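2,3-dimethylmalate lyase (Aspergillus niger, PDB 3FA4) is a lyase of the phosphoenolpyruvate phosphomutase family, built as an alpha/beta (TIM-type) barrel that holds a magnesium ion. Local coordinates at residues Val21-Tyr26 / Ala37-Leu42; Ile84-Thr89 / Ala111-Asp116; Val156-Thr161 / Ala184-Leu189. All coordinates share one frame; numbering follows the deposited sequence.

Contact 1: residues Val21-Tyr26 / Ala37-Leu42; sequences VAPGVY and AGFDAL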
# COMPACT_ATOMS: atom_id res chain seq x y z
N VAL B 21 -4.12 -30.72 -2.29
CA VAL B 21 -4.53 -30.66 -0.91
C VAL B 21 -3.94 -29.37 -0.45
O VAL B 21 -2.73 -29.22 -0.45
CB VAL B 21 -4.00 -31.85 -0.02
CG1 VAL B 21 -4.41 -31.61 1.47
CG2 VAL B 21 -4.52 -33.18 -0.51
N ALA B 22 -4.78 -28.42 -0.08
CA ALA B 22 -4.30 -27.13 0.14
C ALA B 22 -4.86 -26.57 1.43
O ALA B 22 -6.02 -26.16 1.47
CB ALA B 22 -4.59 -26.24 -1.07
N PRO B 23 -4.05 -26.57 2.52
CA PRO B 23 -4.56 -26.00 3.73
C PRO B 23 -4.76 -24.52 3.65
O PRO B 23 -4.00 -23.79 2.96
CB PRO B 23 -3.50 -26.40 4.77
CG PRO B 23 -2.34 -26.48 4.04
CD PRO B 23 -2.71 -27.13 2.77
N GLY B 24 -5.77 -24.05 4.37
CA GLY B 24 -6.05 -22.62 4.35
C GLY B 24 -5.06 -21.88 5.25
O GLY B 24 -4.93 -22.16 6.46
N VAL B 25 -4.35 -20.93 4.64
CA VAL B 25 -3.44 -20.01 5.31
C VAL B 25 -3.86 -18.54 5.06
O VAL B 25 -4.70 -18.26 4.21
CB VAL B 25 -1.97 -20.25 4.94
CG1 VAL B 25 -1.59 -21.66 5.22
CG2 VAL B 25 -1.61 -19.70 3.53
N TYR B 26 -3.36 -17.62 5.87
CA TYR B 26 -3.93 -16.24 5.91
C TYR B 26 -2.89 -15.13 6.13
O TYR B 26 -3.23 -13.96 6.17
CB TYR B 26 -5.05 -16.14 6.95
CG TYR B 26 -4.60 -16.37 8.36
CD1 TYR B 26 -4.58 -17.64 8.93
CD2 TYR B 26 -4.18 -15.32 9.13
CE1 TYR B 26 -4.10 -17.82 10.25
CE2 TYR B 26 -3.71 -15.50 10.39
CZ TYR B 26 -3.69 -16.76 10.95
OH TYR B 26 -3.24 -16.84 12.22
N ALA B 37 5.30 -28.31 7.20
CA ALA B 37 4.61 -29.54 7.53
C ALA B 37 4.57 -30.35 6.25
O ALA B 37 4.39 -31.56 6.24
CB ALA B 37 3.23 -29.23 8.05
N GLY B 38 4.86 -29.72 5.13
CA GLY B 38 5.14 -30.53 3.95
C GLY B 38 4.01 -30.50 2.96
O GLY B 38 3.99 -31.32 2.06
N PHE B 39 3.11 -29.52 3.08
CA PHE B 39 2.04 -29.30 2.07
C PHE B 39 2.59 -28.79 0.75
O PHE B 39 3.50 -27.96 0.77
CB PHE B 39 0.95 -28.41 2.66
CG PHE B 39 0.15 -29.11 3.65
CD1 PHE B 39 0.36 -28.92 4.98
CD2 PHE B 39 -0.75 -30.10 3.24
CE1 PHE B 39 -0.36 -29.67 5.91
CE2 PHE B 39 -1.47 -30.84 4.16
CZ PHE B 39 -1.27 -30.61 5.49
N ASP B 40 2.13 -29.37 -0.38
CA ASP B 40 2.53 -28.99 -1.75
C ASP B 40 1.59 -27.96 -2.44
O ASP B 40 1.64 -27.82 -3.68
CB ASP B 40 2.52 -30.17 -2.68
CG ASP B 40 3.65 -31.13 -2.41
OD1 ASP B 40 4.77 -30.75 -1.96
OD2 ASP B 40 3.39 -32.32 -2.73
N ALA B 41 0.73 -27.31 -1.65
CA ALA B 41 -0.20 -26.31 -2.16
C ALA B 41 -0.74 -25.58 -0.95
O ALA B 41 -0.83 -26.16 0.12
CB ALA B 41 -1.33 -26.99 -2.93
N LEU B 42 -1.07 -24.30 -1.11
CA LEU B 42 -1.68 -23.57 -0.04
C LEU B 42 -2.94 -22.87 -0.58
O LEU B 42 -3.11 -22.71 -1.80
CB LEU B 42 -0.73 -22.54 0.53
CG LEU B 42 0.69 -22.89 0.95
CD1 LEU B 42 1.51 -21.62 1.00
CD2 LEU B 42 0.72 -23.72 2.30
O HOH W 1 -0.49 -30.79 -0.27
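Ala22 and Leu42 are the pair in register here, their CA atoms 4.4 Å apart, where strand 20-25 meets the loop that leads from helix 28-37 into the adjacent parallel strand 42-44. This is the returning half of a beta-alpha-beta crossover in the alpha/beta barrel. Gly38, the first residue to leave helical angles, has a positive phi (106°) in a Schellman motif, and the chain then turns back beside the strand it left. No direct hydrogen bond joins the two segments; the backbone pairing of Pro23 and Val25 is with Tyr43, just beyond Leu42. One water bridges the segments instead, donating to Val21 O (2.7 Å) and accepting from Asp40 N (3.0 Å), and it also sits in the plane of the Phe39 ring, at its edge.

The side-chain contact centres on that ring. With CG of Phe39 anti to its carbonyl carbon (chi1 -72°), the ring turns one face to Pro23, whose CG stands 3.9 Å from the ring centroid and 20° off the normal, a CH-pi contact displaced toward the rim. Val21 CG1 comes obliquely to Phe39 CE2 at 4.1 Å. Met254 and Lys258 of the second subunit pack on Pro23 and Phe39 respectively, placing this patch at an interface between chains. Beside the ring Ala22 CB meets Ala41 CB at 3.8 Å; farther along, Val25 CG2 touches Leu42 CB, and both side chains rest on Ala34 of the helix. Pro23 CD, besides covering the ring, lies 3.4 Å from Ala41 O.

Contact 2: residues Ile84-Thr89 / Ala111-Asp116; sequences IADADT and AFHIED. With MG (magnesium ion), chain N.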
# COMPACT_ATOMS: atom_id res chain seq x y z
N ILE B 84 -3.54 -21.09 -4.13
CA ILE B 84 -4.94 -20.82 -4.59
C ILE B 84 -5.45 -19.72 -3.73
O ILE B 84 -5.46 -19.90 -2.57
CB ILE B 84 -5.87 -22.07 -4.42
CG1 ILE B 84 -5.23 -23.26 -5.14
CG2 ILE B 84 -7.29 -21.77 -4.97
CD1 ILE B 84 -5.73 -24.57 -4.77
N ALA B 85 -5.84 -18.57 -4.30
CA ALA B 85 -6.22 -17.40 -3.56
C ALA B 85 -7.71 -17.00 -3.68
O ALA B 85 -8.28 -16.96 -4.75
CB ALA B 85 -5.38 -16.25 -4.00
N ASP B 86 -8.35 -16.63 -2.58
CA ASP B 86 -9.70 -16.06 -2.69
C ASP B 86 -9.58 -14.78 -3.59
O ASP B 86 -8.49 -14.17 -3.57
CB ASP B 86 -10.26 -15.82 -1.30
CG ASP B 86 -11.61 -15.21 -1.32
OD1 ASP B 86 -12.35 -15.29 -2.35
OD2 ASP B 86 -11.97 -14.57 -0.30
N ALA B 87 -10.58 -14.45 -4.44
CA ALA B 87 -10.60 -13.17 -5.19
C ALA B 87 -12.02 -12.60 -5.17
O ALA B 87 -12.36 -11.75 -6.01
CB ALA B 87 -10.13 -13.31 -6.67
N ASP B 88 -12.84 -13.09 -4.23
CA ASP B 88 -14.19 -12.61 -4.05
C ASP B 88 -14.95 -12.50 -5.38
O ASP B 88 -15.11 -13.51 -6.06
CB ASP B 88 -14.17 -11.30 -3.29
CG ASP B 88 -13.47 -11.45 -1.94
OD1 ASP B 88 -13.71 -12.46 -1.23
OD2 ASP B 88 -12.64 -10.59 -1.59
N THR B 89 -15.40 -11.32 -5.78
CA THR B 89 -16.24 -11.18 -6.98
C THR B 89 -15.42 -10.47 -8.04
O THR B 89 -15.94 -9.99 -9.06
CB THR B 89 -17.59 -10.49 -6.65
OG1 THR B 89 -17.41 -9.08 -6.40
CG2 THR B 89 -18.23 -11.14 -5.39
N ALA B 111 -3.91 -19.95 -8.82
CA ALA B 111 -5.31 -20.06 -9.15
C ALA B 111 -6.03 -19.05 -8.27
O ALA B 111 -5.51 -18.69 -7.25
CB ALA B 111 -5.81 -21.47 -8.84
N PHE B 112 -7.22 -18.58 -8.65
CA PHE B 112 -8.03 -17.73 -7.74
C PHE B 112 -9.46 -18.07 -7.97
O PHE B 112 -9.83 -18.40 -9.08
CB PHE B 112 -7.82 -16.21 -8.00
CG PHE B 112 -8.06 -15.77 -9.42
CD1 PHE B 112 -9.31 -15.34 -9.83
CD2 PHE B 112 -7.03 -15.75 -10.33
CE1 PHE B 112 -9.52 -14.89 -11.14
CE2 PHE B 112 -7.23 -15.33 -11.65
CZ PHE B 112 -8.48 -14.89 -12.05
N HIS B 113 -10.30 -18.06 -6.95
CA HIS B 113 -11.72 -18.20 -7.31
C HIS B 113 -12.52 -16.89 -7.42
O HIS B 113 -12.26 -15.99 -6.68
CB HIS B 113 -12.50 -19.25 -6.47
CG HIS B 113 -12.31 -19.13 -4.99
ND1 HIS B 113 -12.98 -18.19 -4.21
CD2 HIS B 113 -11.54 -19.85 -4.14
CE1 HIS B 113 -12.62 -18.33 -2.94
NE2 HIS B 113 -11.75 -19.33 -2.87
N ILE B 114 -13.51 -16.87 -8.31
CA ILE B 114 -14.46 -15.73 -8.52
C ILE B 114 -15.92 -16.21 -8.44
O ILE B 114 -16.26 -17.21 -9.05
CB ILE B 114 -14.14 -14.99 -9.88
CG1 ILE B 114 -13.20 -13.83 -9.60
CG2 ILE B 114 -15.41 -14.43 -10.57
CD1 ILE B 114 -12.77 -13.27 -10.77
N GLU B 115 -16.73 -15.54 -7.63
CA GLU B 115 -18.08 -16.02 -7.30
C GLU B 115 -19.22 -15.15 -7.87
O GLU B 115 -18.97 -14.07 -8.48
CB GLU B 115 -18.23 -16.20 -5.77
CG GLU B 115 -18.19 -14.94 -4.98
CD GLU B 115 -17.75 -15.09 -3.50
OE1 GLU B 115 -16.60 -15.47 -3.23
OE2 GLU B 115 -18.52 -14.68 -2.58
N ASP B 116 -20.47 -15.63 -7.70
CA ASP B 116 -21.65 -15.03 -8.36
C ASP B 116 -22.47 -14.05 -7.44
O ASP B 116 -23.58 -13.61 -7.79
CB ASP B 116 -22.52 -16.12 -9.01
CG ASP B 116 -22.87 -17.21 -8.05
OD1 ASP B 116 -22.33 -17.21 -6.92
OD2 ASP B 116 -23.68 -18.07 -8.42
MG MG N . -14.15 -14.05 -0.03
O HOH W 2 -14.86 -15.36 -1.36
O HOH W 3 -13.31 -12.97 1.46
O HOH W 4 -14.28 -15.70 1.51
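Ala85 and Ala111 begin the pairing of strands 83-86 and 111-114: Ala85 N donates to Ala111 O at 3.0 Å and nearly straight (166°). His113 N returns a more bent bond to Ala85 O at 3.2 Å, which completes the regular part of the parallel pairing. Beyond it the bond from Ala87 N to His113 O is weak, yet the backbones are held together once more by Glu115 N donating to Asp88 O. The close packing lies beside these bonds. CG of His113 stands between its own backbone N and carbonyl carbon (chi1 48°), which brings the imidazole across to Asp86; Asp86 CA lies 4.0 Å from the ring centroid, 26° off the normal, in a CH-pi contact. NE2 of the ring is hydrogen-bonded to Tyr43 OH, which limits its rotation. Ala87 CB packs against Phe112 and Ile114.

The strands belong to a beta-alpha-beta unit of the barrel, with helix 94-107 between them, and the metal site sits at their C-terminal ends. There Thr89 CG2 still packs on Glu115 CG, but the carboxylates meet through the metal and its waters rather than directly. Asp86 OD2 (2.3 Å) and Asp88 OD1 (2.0 Å) bind the magnesium ion, together with three waters. One of these waters donates to Asp86 OD1 (2.7 Å) and to Glu115 OE1 (2.6 Å), so the glutamate reaches the metal through the second shell; its OE2 is hydrogen-bonded to Gln117 NE2. The same Asp86 OD1 accepts a hydrogen bond from Asp88 N at 2.9 Å from above the carboxylate plane, an Asx turn that ties the two metal-binding aspartates to each other.

Contact 3: residues Val156-Thr161 / Ala184-Leu189; sequences VVIART and ADVGFL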
# COMPACT_ATOMS: atom_id res chain seq x y z
N VAL B 156 -4.95 -20.28 -13.13
CA VAL B 156 -6.11 -21.18 -13.12
C VAL B 156 -7.38 -20.44 -12.62
O VAL B 156 -7.40 -19.96 -11.52
CB VAL B 156 -5.73 -22.51 -12.30
CG1 VAL B 156 -6.94 -23.37 -11.93
CG2 VAL B 156 -4.73 -23.36 -13.10
N VAL B 157 -8.39 -20.31 -13.45
CA VAL B 157 -9.64 -19.66 -13.08
C VAL B 157 -10.61 -20.65 -12.45
O VAL B 157 -11.06 -21.61 -13.08
CB VAL B 157 -10.29 -18.88 -14.27
CG1 VAL B 157 -11.47 -18.12 -13.80
CG2 VAL B 157 -9.29 -17.85 -14.82
N ILE B 158 -10.89 -20.46 -11.17
CA ILE B 158 -11.88 -21.28 -10.51
C ILE B 158 -13.20 -20.54 -10.48
O ILE B 158 -13.18 -19.40 -10.08
CB ILE B 158 -11.45 -21.70 -9.11
CG1 ILE B 158 -9.99 -22.26 -9.15
CG2 ILE B 158 -12.48 -22.67 -8.58
CD1 ILE B 158 -9.42 -22.87 -7.88
N ALA B 159 -14.30 -21.17 -10.95
CA ALA B 159 -15.65 -20.60 -10.96
C ALA B 159 -16.41 -21.11 -9.73
O ALA B 159 -16.70 -22.27 -9.59
CB ALA B 159 -16.39 -20.95 -12.29
N ARG B 160 -16.69 -20.22 -8.80
CA ARG B 160 -17.45 -20.53 -7.62
C ARG B 160 -18.89 -20.03 -7.75
O ARG B 160 -19.16 -18.96 -8.33
CB ARG B 160 -16.76 -19.85 -6.43
CG ARG B 160 -17.52 -19.98 -5.17
CD ARG B 160 -16.75 -19.40 -4.08
NE ARG B 160 -17.65 -18.85 -3.08
CZ ARG B 160 -17.36 -18.74 -1.79
NH1 ARG B 160 -16.18 -19.11 -1.34
NH2 ARG B 160 -18.26 -18.23 -0.98
N THR B 161 -19.81 -20.82 -7.21
CA THR B 161 -21.18 -20.44 -7.11
C THR B 161 -21.71 -20.58 -5.71
O THR B 161 -21.52 -21.61 -5.02
CB THR B 161 -22.10 -21.07 -8.15
OG1 THR B 161 -23.41 -20.53 -8.01
CG2 THR B 161 -22.11 -22.67 -8.12
N ALA B 184 -13.69 -21.11 -17.62
CA ALA B 184 -13.16 -21.38 -16.27
C ALA B 184 -12.55 -22.79 -16.21
O ALA B 184 -13.02 -23.71 -16.92
CB ALA B 184 -14.26 -21.23 -15.21
N ASP B 185 -11.54 -22.97 -15.36
CA ASP B 185 -10.77 -24.24 -15.39
C ASP B 185 -11.26 -25.27 -14.33
O ASP B 185 -11.03 -26.48 -14.44
CB ASP B 185 -9.26 -23.97 -15.18
CG ASP B 185 -8.69 -22.96 -16.16
OD1 ASP B 185 -8.57 -23.32 -17.33
OD2 ASP B 185 -8.29 -21.83 -15.75
N VAL B 186 -11.90 -24.76 -13.30
CA VAL B 186 -12.32 -25.59 -12.17
C VAL B 186 -13.66 -25.08 -11.71
O VAL B 186 -13.93 -23.82 -11.76
CB VAL B 186 -11.30 -25.46 -10.99
CG1 VAL B 186 -11.69 -26.30 -9.81
CG2 VAL B 186 -9.88 -25.80 -11.48
N GLY B 187 -14.52 -26.00 -11.28
CA GLY B 187 -15.77 -25.61 -10.59
C GLY B 187 -15.82 -25.78 -9.09
O GLY B 187 -15.32 -26.75 -8.55
N PHE B 188 -16.54 -24.90 -8.40
CA PHE B 188 -16.49 -24.80 -6.92
C PHE B 188 -17.95 -24.54 -6.48
O PHE B 188 -18.43 -23.40 -6.57
CB PHE B 188 -15.54 -23.60 -6.60
CG PHE B 188 -15.40 -23.20 -5.09
CD1 PHE B 188 -14.39 -22.35 -4.69
CD2 PHE B 188 -16.21 -23.71 -4.12
CE1 PHE B 188 -14.21 -22.01 -3.38
CE2 PHE B 188 -16.05 -23.34 -2.85
CZ PHE B 188 -15.05 -22.47 -2.47
N LEU B 189 -18.67 -25.61 -6.09
CA LEU B 189 -20.01 -25.54 -5.50
C LEU B 189 -19.91 -25.40 -3.98
O LEU B 189 -19.59 -26.36 -3.24
CB LEU B 189 -20.81 -26.80 -5.84
CG LEU B 189 -22.33 -26.78 -6.10
CD1 LEU B 189 -22.94 -28.13 -5.68
CD2 LEU B 189 -23.07 -25.66 -5.45
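Val157 and Asp185 are joined by both backbone and side chain at the start of this parallel pairing. Asp185 OD2 takes Val157 N on its anti lone pair at 2.8 Å, standing in for a main-chain acceptor, while its other oxygen, OD1, forms a salt bridge with Arg10. Val157 O in turn accepts two donors, Asp185 N at 2.7 Å and the longer Val186 N at 3.3 Å, so this carbonyl is gripped where the loop becomes strand 186-189. From there the backbone bonds run in the usual parallel alternation: Ala159 N to Val186 O is short, 2.8 Å, and nearly collinear with the carbonyl; Phe188 N to Ala159 O is weak, being bent at the hydrogen; and Thr161 N to Phe188 O, at 3.0 Å, is again well aligned.

The two strands are neighbours in the alpha/beta barrel, connected through helices 164-167 and 169-181. Val186, Phe188 and Ile158 all touch Leu211 of strand 211-213, evidence that the face carrying them looks into the barrel, whereas Ala159 and Ala184 are covered by Ile141 of helix 134-151.

Apolar packing follows that division. On the inner face Ile158 CG2 reaches Phe188 CB at 3.8 Å and also meets the edge of the phenyl ring. On the outer one Ala159 CB and Ala184 CB approach to 3.6 Å.

Across this contact the face of the Phe188 ring meets Arg160; outside it, the ring packs edge-to-face with His113. CG of Arg160 is anti to the backbone N (chi1 174°), as is that of Phe188, and the two side chains run alongside each other. Arg160 CD lies over one ring face, 3.8 Å from the centroid and 14° off the normal, a CH-pi contact made by the aliphatic chain. The guanidinium plane is turned 59° from the ring, and NH2 is salt-bridged to Asp162.

The three contacts follow one another along the chain and all reach the same parallel barrel sheet. Contact 1 joins strand 20-25 to the loop that enters strand 42-44, contact 2 pairs 83-86 with 111-114, contact 3 pairs 156-161 with 186-189, and these six strands are consecutive in the sheet. The centres of contacts 1 and 2 are about 17 Å apart, linked by a probable hydrogen bond from Ile84 N to Leu42 O. Contacts 2 and 3 are closer, about 8 Å between centres, and share the edge-to-face stack of His113 and Phe188. Contact 2, which holds the metal site, thus lies between contacts 1 and 3 and touches both; those two, centres about 19 Å apart, do not touch. Contact 1 reaches the second subunit.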